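Local coordinates for protein ferulic acid esterase AmCE1/Fae1A (Anaeromyces mucronatus, PDB 5CXU) that probably acts as a feruloyl esterase, hydrolysing ester bonds that attach ferulic acid, at residues A[214-219]-A[241-246]. Residues are numbered along the deposited sequence; the frame is centred on the assembly and turned at random.
Sequences SLIDCG and QEHIWF. With GOL (glycerol), chain B.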
loop_
_atom_site.group_PDB
_atom_site.type_symbol
_atom_site.label_atom_id
_atom_site.label_comp_id
_atom_site.label_asym_id
_atom_site.label_seq_id
_atom_site.Cartn_x
_atom_site.Cartn_y
_atom_site.Cartn_z
ATOM N N SER A 214 -7.589 6.297 6.315
ATOM C CA SER A 214 -7.871 5.022 5.617
ATOM C C SER A 214 -8.526 5.374 4.307
ATOM O O SER A 214 -9.413 6.232 4.258
ATOM C CB SER A 214 -8.778 4.144 6.505
ATOM O OG SER A 214 -9.209 2.961 5.801
ATOM N N LEU A 215 -8.064 4.769 3.220
ATOM C CA LEU A 215 -8.530 5.172 1.889
ATOM C C LEU A 215 -8.644 3.926 1.034
ATOM O O LEU A 215 -7.726 3.100 0.993
ATOM C CB LEU A 215 -7.563 6.190 1.251
ATOM C CG LEU A 215 -7.915 6.671 -0.172
ATOM C CD1 LEU A 215 -7.383 8.090 -0.392
ATOM C CD2 LEU A 215 -7.412 5.717 -1.270
ATOM N N ILE A 216 -9.774 3.819 0.340
ATOM C CA ILE A 216 -10.059 2.680 -0.565
ATOM C C ILE A 216 -10.572 3.227 -1.891
ATOM O O ILE A 216 -11.431 4.124 -1.880
ATOM C CB ILE A 216 -11.146 1.737 0.008
ATOM C CG1 ILE A 216 -10.750 1.240 1.405
ATOM C CG2 ILE A 216 -11.389 0.531 -0.936
ATOM C CD1 ILE A 216 -11.869 0.502 2.135
ATOM N N ASP A 217 -10.030 2.791 -3.017
ATOM C CA ASP A 217 -10.686 3.171 -4.297
ATOM C C ASP A 217 -10.822 1.908 -5.161
ATOM O O ASP A 217 -10.334 0.826 -4.828
ATOM C CB ASP A 217 -9.922 4.291 -5.039
ATOM C CG ASP A 217 -8.762 3.829 -5.922
ATOM O OD1 ASP A 217 -8.119 2.803 -5.632
ATOM O OD2 ASP A 217 -8.461 4.504 -6.972
ATOM N N CYS A 218 -11.516 2.073 -6.271
ATOM C CA CYS A 218 -11.703 0.984 -7.217
ATOM C C CYS A 218 -12.228 1.607 -8.508
ATOM O O CYS A 218 -13.029 2.559 -8.469
ATOM C CB CYS A 218 -12.694 -0.038 -6.711
ATOM S SG CYS A 218 -12.634 -1.604 -7.733
ATOM N N GLY A 219 -11.842 1.071 -9.668
ATOM C CA GLY A 219 -12.535 1.475 -10.887
ATOM C C GLY A 219 -13.961 0.950 -10.898
ATOM O O GLY A 219 -14.286 -0.016 -10.188
ATOM N N GLN A 241 -15.816 2.704 10.923
ATOM C CA GLN A 241 -14.381 2.876 10.731
ATOM C C GLN A 241 -14.245 3.929 9.652
ATOM O O GLN A 241 -14.376 3.594 8.459
ATOM C CB GLN A 241 -13.719 1.540 10.315
ATOM C CG GLN A 241 -14.089 0.406 11.276
ATOM C CD GLN A 241 -13.547 0.639 12.679
ATOM O OE1 GLN A 241 -12.329 0.609 12.917
ATOM N NE2 GLN A 241 -14.459 0.827 13.652
ATOM N N GLU A 242 -14.029 5.194 10.016
ATOM C CA GLU A 242 -14.076 6.230 8.987
ATOM C C GLU A 242 -12.963 6.050 7.975
ATOM O O GLU A 242 -11.839 5.635 8.288
ATOM C CB GLU A 242 -13.986 7.626 9.587
ATOM C CG GLU A 242 -15.277 8.095 10.341
ATOM C CD GLU A 242 -15.300 7.686 11.802
ATOM O OE1 GLU A 242 -14.398 6.920 12.228
ATOM O OE2 GLU A 242 -16.193 8.166 12.546
ATOM N N HIS A 243 -13.322 6.335 6.739
ATOM C CA HIS A 243 -12.345 6.172 5.663
ATOM C C HIS A 243 -12.814 6.991 4.482
ATOM O O HIS A 243 -13.990 7.419 4.388
ATOM C CB HIS A 243 -12.220 4.679 5.269
ATOM C CG HIS A 243 -13.514 4.118 4.779
ATOM N ND1 HIS A 243 -14.548 3.784 5.623
ATOM C CD2 HIS A 243 -13.974 3.937 3.513
ATOM C CE1 HIS A 243 -15.588 3.393 4.897
ATOM N NE2 HIS A 243 -15.261 3.468 3.617
ATOM N N ILE A 244 -11.894 7.180 3.553
ATOM C CA ILE A 244 -12.228 7.786 2.256
ATOM C C ILE A 244 -12.522 6.638 1.268
ATOM O O ILE A 244 -11.739 5.689 1.190
ATOM C CB ILE A 244 -11.053 8.645 1.755
ATOM C CG1 ILE A 244 -10.818 9.872 2.662
ATOM C CG2 ILE A 244 -11.340 9.093 0.336
ATOM C CD1 ILE A 244 -9.376 10.378 2.581
ATOM N N TRP A 245 -13.666 6.717 0.587
ATOM C CA TRP A 245 -13.982 5.769 -0.496
ATOM C C TRP A 245 -14.275 6.562 -1.757
ATOM O O TRP A 245 -15.046 7.540 -1.709
ATOM C CB TRP A 245 -15.210 4.921 -0.105
ATOM C CG TRP A 245 -15.989 4.324 -1.225
ATOM C CD1 TRP A 245 -17.244 4.690 -1.619
ATOM C CD2 TRP A 245 -15.603 3.223 -2.066
ATOM N NE1 TRP A 245 -17.677 3.883 -2.670
ATOM C CE2 TRP A 245 -16.689 2.971 -2.949
ATOM C CE3 TRP A 245 -14.456 2.413 -2.155
ATOM C CZ2 TRP A 245 -16.647 1.969 -3.924
ATOM C CZ3 TRP A 245 -14.416 1.393 -3.125
ATOM C CH2 TRP A 245 -15.522 1.204 -4.016
ATOM N N PHE A 246 -13.716 6.145 -2.888
ATOM C CA PHE A 246 -14.145 6.750 -4.149
ATOM C C PHE A 246 -13.906 5.781 -5.286
ATOM O O PHE A 246 -13.113 4.822 -5.174
ATOM C CB PHE A 246 -13.422 8.095 -4.406
ATOM C CG PHE A 246 -11.983 7.946 -4.740
ATOM C CD1 PHE A 246 -11.019 7.901 -3.719
ATOM C CD2 PHE A 246 -11.553 7.840 -6.085
ATOM C CE1 PHE A 246 -9.652 7.784 -4.037
ATOM C CE2 PHE A 246 -10.178 7.710 -6.377
ATOM C CZ PHE A 246 -9.252 7.658 -5.375
HETATM C C1 GOL B . -11.633 10.393 6.489
HETATM O O1 GOL B . -12.402 10.710 7.627
HETATM C C2 GOL B . -10.130 10.395 6.781
HETATM O O2 GOL B . -9.822 10.553 8.154
HETATM C C3 GOL B . -9.579 9.047 6.361
HETATM O O3 GOL B . -9.805 8.097 7.361
#
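CB of Asp217 packs over one face of the Phe246 ring, 3.6 Å from the centroid, a CH-pi contact offset toward the rim; the two side chains rise side by side from the same side of the sheet. A chi1 of 71° sets CG of Phe246 between its backbone N and carbonyl carbon, which swings the ring across to the neighbouring strand. On the same sheet face, CD2 of Leu215 abuts CE1 of Phe246 at 4.1 Å while its CD1 meets CG2 of Ile244, so the forked leucine fits between isoleucine and ring; helix 255-268 packs on this side. On the other face the Trp245 indole slants over the sheet, its CE3 3.8 Å from CG2 of Ile216 and its CH2 near CB of Cys218. Nearer the start of both segments, CD1 of Ile216 approaches CD2 of His243 obliquely. ND1 of His243 donates a 2.8 Å hydrogen bond to O of Gln241, which lies close to the ring plane and so helps fix the imidazole's rotation; NE2 is hydrogen-bonded to His233. Between the two layers of side chains the backbones run parallel, Ile244 N, Ile216 N and Phe246 N donating hydrogen bonds to Ser214 O (2.7 Å), Ile244 O and Ile216 O. A glycerol, probably from the crystallisation liquor, bridges Ser214 N and, weakly, Glu242 O through O3. Strands 213-219 and 244-248, linked by helix 228-238, form a beta-alpha-beta crossover at the sheet edge, consistent with the alpha/beta-hydrolase fold.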